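Local structure of glycerol dehydratase (Clostridium butyricum, 1R8W) at residues 149-154 with 454-459; 418-423 with 543-548. The protein is probably a glycyl-radical lyase of the pyruvate formate-lyase type that removes water from glycerol. All coordinates share one frame; numbering follows the deposited sequence.

Interaction 1: residues 149-154 with 454-459; sequences CDVFTV and ARIVEL
Val151 and Arg455 bring the backbones of 149-154 and 454-459 to 6.1 Å between CA atoms, where the turn leading into strand 152-153 meets helix 453-461. Val151 carries the apolar half. Its CG1 lies 4.0 Å from Ile456 CD1, while CG2 faces Leu459 CD2 and also lies 4.0 Å from Arg455 CG. A beta-branched residue suits this place because its two methyls reach different residues on the same side of the helix. Arg455 runs across Val151 at about a right angle; CG stands opposite the backbone N (chi1 -157°), and a bend at chi2 (76°) lays CG, CD and NE past Asp150 O. NE thereby comes 3.1 Å from Asp150 O, obliquely to the guanidinium plane. Asp150 has a left-handed backbone conformation, which aspartate tolerates better than most residues, and its carboxylate pairs with Lys467, as the Arg455 guanidinium does with Asp466. Glu458 adds a long, out-of-plane charge contact to Arg455 NH1. Helix 484-516 covers the apolar side through Tyr491 and Gln494. A buried guanidinium paired with Asp466 and lying near backbone oxygens probably keeps its positive charge, and its aliphatic stem serves Val151 as apolar surface.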
loop_
_atom_site.group_PDB
_atom_site.type_symbol
_atom_site.label_atom_id
_atom_site.label_comp_id
_atom_site.label_asym_id
_atom_site.label_seq_id
_atom_site.Cartn_x
_atom_site.Cartn_y
_atom_site.Cartn_z
ATOM N N CYS A 149 20.847 6.351 -20.077
ATOM C CA CYS A 149 21.595 6.449 -21.316
ATOM C C CYS A 149 21.417 7.807 -21.985
ATOM O O CYS A 149 21.333 7.915 -23.208
ATOM C CB CYS A 149 21.217 5.312 -22.267
ATOM S SG CYS A 149 19.499 5.248 -22.711
ATOM N N ASP A 150 21.351 8.838 -21.150
ATOM C CA ASP A 150 21.239 10.221 -21.589
ATOM C C ASP A 150 20.248 10.560 -22.698
ATOM O O ASP A 150 20.584 11.287 -23.636
ATOM C CB ASP A 150 22.626 10.724 -21.990
ATOM C CG ASP A 150 23.677 10.425 -20.940
ATOM O OD1 ASP A 150 23.480 10.809 -19.768
ATOM O OD2 ASP A 150 24.701 9.801 -21.283
ATOM N N VAL A 151 19.029 10.048 -22.602
ATOM C CA VAL A 151 18.029 10.380 -23.604
ATOM C C VAL A 151 16.981 11.252 -22.920
ATOM O O VAL A 151 16.509 12.244 -23.482
ATOM C CB VAL A 151 17.381 9.117 -24.209
ATOM C CG1 VAL A 151 16.243 9.504 -25.130
ATOM C CG2 VAL A 151 18.423 8.335 -24.996
ATOM N N PHE A 152 16.636 10.887 -21.691
ATOM C CA PHE A 152 15.660 11.647 -20.921
ATOM C C PHE A 152 16.015 11.558 -19.444
ATOM O O PHE A 152 16.878 10.775 -19.057
ATOM C CB PHE A 152 14.246 11.103 -21.164
ATOM C CG PHE A 152 14.052 9.686 -20.710
ATOM C CD1 PHE A 152 13.839 9.390 -19.364
ATOM C CD2 PHE A 152 14.097 8.638 -21.621
ATOM C CE1 PHE A 152 13.678 8.070 -18.934
ATOM C CE2 PHE A 152 13.935 7.312 -21.197
ATOM C CZ PHE A 152 13.726 7.030 -19.850
ATOM N N THR A 153 15.371 12.381 -18.627
ATOM C CA THR A 153 15.601 12.359 -17.186
ATOM C C THR A 153 14.284 12.495 -16.434
ATOM O O THR A 153 13.464 13.365 -16.749
ATOM C CB THR A 153 16.530 13.499 -16.715
ATOM O OG1 THR A 153 16.588 13.491 -15.284
ATOM C CG2 THR A 153 16.013 14.861 -17.183
ATOM N N VAL A 154 14.087 11.628 -15.446
ATOM C CA VAL A 154 12.882 11.655 -14.627
ATOM C C VAL A 154 13.283 12.010 -13.205
ATOM O O VAL A 154 12.568 11.717 -12.253
ATOM C CB VAL A 154 12.181 10.285 -14.616
ATOM C CG1 VAL A 154 11.569 9.997 -15.981
ATOM C CG2 VAL A 154 13.181 9.197 -14.238
ATOM N N ALA A 454 16.824 15.854 -29.809
ATOM C CA ALA A 454 17.993 15.821 -30.687
ATOM C C ALA A 454 18.702 14.476 -30.574
ATOM O O ALA A 454 19.263 13.962 -31.543
ATOM C CB ALA A 454 18.948 16.948 -30.319
ATOM N N ARG A 455 18.659 13.912 -29.377
ATOM C CA ARG A 455 19.289 12.635 -29.090
ATOM C C ARG A 455 18.679 11.504 -29.925
ATOM O O ARG A 455 19.358 10.540 -30.268
ATOM C CB ARG A 455 19.129 12.335 -27.604
ATOM C CG ARG A 455 20.135 11.379 -27.043
ATOM C CD ARG A 455 21.484 12.031 -26.825
ATOM N NE ARG A 455 22.357 11.097 -26.125
ATOM C CZ ARG A 455 22.821 9.966 -26.650
ATOM N NH1 ARG A 455 22.511 9.628 -27.892
ATOM N NH2 ARG A 455 23.562 9.149 -25.916
ATOM N N ILE A 456 17.397 11.627 -30.256
ATOM C CA ILE A 456 16.715 10.609 -31.049
ATOM C C ILE A 456 17.198 10.659 -32.490
ATOM O O ILE A 456 17.317 9.626 -33.152
ATOM C CB ILE A 456 15.176 10.802 -31.008
ATOM C CG1 ILE A 456 14.672 10.589 -29.580
ATOM C CG2 ILE A 456 14.486 9.810 -31.938
ATOM C CD1 ILE A 456 15.069 9.247 -28.982
ATOM N N VAL A 457 17.470 11.869 -32.972
ATOM C CA VAL A 457 17.971 12.058 -34.324
ATOM C C VAL A 457 19.322 11.354 -34.400
ATOM O O VAL A 457 19.645 10.696 -35.383
ATOM C CB VAL A 457 18.156 13.557 -34.638
ATOM C CG1 VAL A 457 18.867 13.732 -35.964
ATOM C CG2 VAL A 457 16.798 14.249 -34.676
ATOM N N GLU A 458 20.098 11.486 -33.334
ATOM C CA GLU A 458 21.412 10.873 -33.262
ATOM C C GLU A 458 21.289 9.349 -33.270
ATOM O O GLU A 458 22.057 8.666 -33.955
ATOM C CB GLU A 458 22.128 11.354 -31.994
ATOM C CG GLU A 458 23.593 10.986 -31.908
ATOM C CD GLU A 458 24.299 11.688 -30.763
ATOM O OE1 GLU A 458 25.524 11.496 -30.602
ATOM O OE2 GLU A 458 23.630 12.435 -30.020
ATOM N N LEU A 459 20.321 8.820 -32.517
ATOM C CA LEU A 459 20.107 7.373 -32.458
ATOM C C LEU A 459 19.543 6.831 -33.772
ATOM O O LEU A 459 19.759 5.670 -34.115
ATOM C CB LEU A 459 19.150 6.991 -31.317
ATOM C CG LEU A 459 19.642 6.646 -29.903
ATOM C CD1 LEU A 459 21.072 6.115 -29.952
ATOM C CD2 LEU A 459 19.560 7.870 -29.011
#

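Interaction 2: residues 418-423 with 543-548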
loop_
_atom_site.group_PDB
_atom_site.type_symbol
_atom_site.label_atom_id
_atom_site.label_comp_id
_atom_site.label_asym_id
_atom_site.label_seq_id
_atom_site.Cartn_x
_atom_site.Cartn_y
_atom_site.Cartn_z
ATOM N N ARG A 418 -8.932 18.276 -23.344
ATOM C CA ARG A 418 -8.258 17.357 -22.434
ATOM C C ARG A 418 -9.213 16.893 -21.339
ATOM O O ARG A 418 -8.822 16.163 -20.433
ATOM C CB ARG A 418 -7.023 18.010 -21.802
ATOM C CG ARG A 418 -5.818 18.094 -22.728
ATOM C CD ARG A 418 -5.296 16.715 -23.100
ATOM N NE ARG A 418 -4.158 16.788 -24.009
ATOM C CZ ARG A 418 -3.422 15.745 -24.390
ATOM N NH1 ARG A 418 -3.698 14.528 -23.938
ATOM N NH2 ARG A 418 -2.404 15.923 -25.227
ATOM N N GLY A 419 -10.463 17.331 -21.413
ATOM C CA GLY A 419 -11.431 16.907 -20.422
ATOM C C GLY A 419 -11.997 17.945 -19.472
ATOM O O GLY A 419 -12.917 17.628 -18.721
ATOM N N LEU A 420 -11.473 19.168 -19.476
ATOM C CA LEU A 420 -12.005 20.173 -18.564
ATOM C C LEU A 420 -13.289 20.761 -19.123
ATOM O O LEU A 420 -13.464 20.839 -20.336
ATOM C CB LEU A 420 -11.015 21.321 -18.342
ATOM C CG LEU A 420 -9.534 21.097 -18.035
ATOM C CD1 LEU A 420 -9.001 22.332 -17.331
ATOM C CD2 LEU A 420 -9.339 19.896 -17.163
ATOM N N THR A 421 -14.192 21.167 -18.240
ATOM C CA THR A 421 -15.422 21.795 -18.687
ATOM C C THR A 421 -14.994 23.159 -19.223
ATOM O O THR A 421 -13.893 23.636 -18.927
ATOM C CB THR A 421 -16.401 22.019 -17.527
ATOM O OG1 THR A 421 -15.743 22.755 -16.490
ATOM C CG2 THR A 421 -16.888 20.699 -16.967
ATOM N N LEU A 422 -15.851 23.792 -20.010
ATOM C CA LEU A 422 -15.521 25.099 -20.556
ATOM C C LEU A 422 -15.313 26.129 -19.434
ATOM O O LEU A 422 -14.469 27.020 -19.543
ATOM C CB LEU A 422 -16.629 25.549 -21.503
ATOM C CG LEU A 422 -16.501 26.919 -22.163
ATOM C CD1 LEU A 422 -15.182 27.028 -22.900
ATOM C CD2 LEU A 422 -17.674 27.108 -23.115
ATOM N N GLU A 423 -16.077 25.999 -18.354
ATOM C CA GLU A 423 -15.959 26.914 -17.222
ATOM C C GLU A 423 -14.622 26.779 -16.490
ATOM O O GLU A 423 -14.018 27.787 -16.126
ATOM C CB GLU A 423 -17.113 26.704 -16.237
ATOM C CG GLU A 423 -18.463 27.170 -16.764
ATOM C CD GLU A 423 -19.057 26.237 -17.817
ATOM O OE1 GLU A 423 -19.898 26.711 -18.616
ATOM O OE2 GLU A 423 -18.701 25.032 -17.840
ATOM N N TYR A 543 -9.099 16.374 -11.732
ATOM C CA TYR A 543 -8.319 16.226 -12.957
ATOM C C TYR A 543 -6.929 15.669 -12.664
ATOM O O TYR A 543 -6.248 16.124 -11.746
ATOM C CB TYR A 543 -8.177 17.580 -13.660
ATOM C CG TYR A 543 -9.486 18.244 -14.025
ATOM C CD1 TYR A 543 -9.843 19.472 -13.469
ATOM C CD2 TYR A 543 -10.356 17.659 -14.947
ATOM C CE1 TYR A 543 -11.033 20.108 -13.824
ATOM C CE2 TYR A 543 -11.551 18.283 -15.307
ATOM C CZ TYR A 543 -11.882 19.509 -14.745
ATOM O OH TYR A 543 -13.049 20.140 -15.105
ATOM N N ASN A 544 -6.505 14.699 -13.469
ATOM C CA ASN A 544 -5.203 14.062 -13.307
ATOM C C ASN A 544 -4.405 13.964 -14.616
ATOM O O ASN A 544 -4.906 13.461 -15.625
ATOM C CB ASN A 544 -5.394 12.659 -12.722
ATOM C CG ASN A 544 -5.735 12.684 -11.252
ATOM O OD1 ASN A 544 -4.876 12.931 -10.416
ATOM N ND2 ASN A 544 -6.996 12.438 -10.929
ATOM N N PHE A 545 -3.164 14.441 -14.597
ATOM C CA PHE A 545 -2.305 14.378 -15.777
ATOM C C PHE A 545 -0.859 14.091 -15.388
ATOM O O PHE A 545 -0.526 14.017 -14.213
ATOM C CB PHE A 545 -2.331 15.702 -16.556
ATOM C CG PHE A 545 -3.702 16.153 -16.960
ATOM C CD1 PHE A 545 -4.394 17.093 -16.197
ATOM C CD2 PHE A 545 -4.305 15.650 -18.111
ATOM C CE1 PHE A 545 -5.674 17.530 -16.580
ATOM C CE2 PHE A 545 -5.579 16.077 -18.501
ATOM C CZ PHE A 545 -6.263 17.019 -17.733
ATOM N N SER A 546 -0.017 13.912 -16.398
ATOM C CA SER A 546 1.421 13.710 -16.232
ATOM C C SER A 546 1.985 14.461 -17.435
ATOM O O SER A 546 1.524 14.252 -18.560
ATOM C CB SER A 546 1.795 12.231 -16.297
ATOM O OG SER A 546 1.353 11.545 -15.141
ATOM N N GLY A 547 2.951 15.348 -17.208
ATOM C CA GLY A 547 3.494 16.128 -18.311
ATOM C C GLY A 547 4.994 16.103 -18.557
ATOM O O GLY A 547 5.749 16.779 -17.855
ATOM N N PRO A 548 5.451 15.333 -19.562
ATOM C CA PRO A 548 6.859 15.190 -19.950
ATOM C C PRO A 548 7.196 16.250 -21.006
ATOM O O PRO A 548 6.397 16.503 -21.909
ATOM C CB PRO A 548 6.924 13.776 -20.533
ATOM C CG PRO A 548 5.530 13.190 -20.322
ATOM C CD PRO A 548 4.626 14.366 -20.296
#
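One face of the Tyr543 ring is covered by Leu420, whose CD2 methyl sits almost over the middle, 3.2 Å from the centroid and 12° off the ring normal: a CH-pi contact. The Phe545 ring is met at its edge instead, where Arg418 O lies in the ring plane, 3.8 Å from CE2, and Leu420 CD2 approaches CZ near that same plane. The carbonyl oxygen thus faces the weakly positive C-H rim of the phenyl ring. Both rings come from strand 543-551, two residues apart and therefore on the same side of the sheet, and they rest on the turn that links helix 408-416 to helix 422-426, a Schellman motif followed closely by an N-cap.

The Schellman motif ends the first helix. Gly419 takes its positive phi (114°), where a side chain would press against the preceding carbonyl. Leu420 follows, with CG opposite its own carbonyl carbon, and the turn about CB-CG then puts CD2 over the Tyr543 face and at the Phe545 edge; an apolar branched residue fits here, since Leu415 of the first helix packs on it too. Thr421 is the N-cap of the second helix: its OG1 accepts from the backbone N of Asp424, a role suited to a short hydroxyl side chain.

Arg418 contributes backbone and CB to the contact, while its guanidinium leads away to Asn625 and the carbonyl of Ile694. Thr442 of the parallel strand 442-443 also touches both aromatic side chains. A tyrosine suits position 543 because its ring offers a face to the leucine and its hydroxyl reaches the helix start, where it is hydrogen-bonded to Asp424 OD2. The same Tyr543 OH also receives a weak hydrogen bond from Thr421 N, 3.5 Å long but fairly straight, with 160° at the hydrogen.

The two contacts alternate along the chain: 149-154 comes first, then 418-423, 454-459 and 543-548, all within the pyruvate formate-lyase-like part of the protein. Their centres lie 27 Å apart and their nearest atoms about 8 Å apart, without touching. What joins them is a mixed sheet. Strand 152-153 of interaction 1 pairs antiparallel with strand 449-452, which leads into helix 453-461 and runs parallel to strand 543-551 of interaction 2. Interaction 1 thus places a helix beside one end strand, and interaction 2 seats an interhelical turn on a more central one, so chain parts 300 and 120 residues apart are gathered round one sheet.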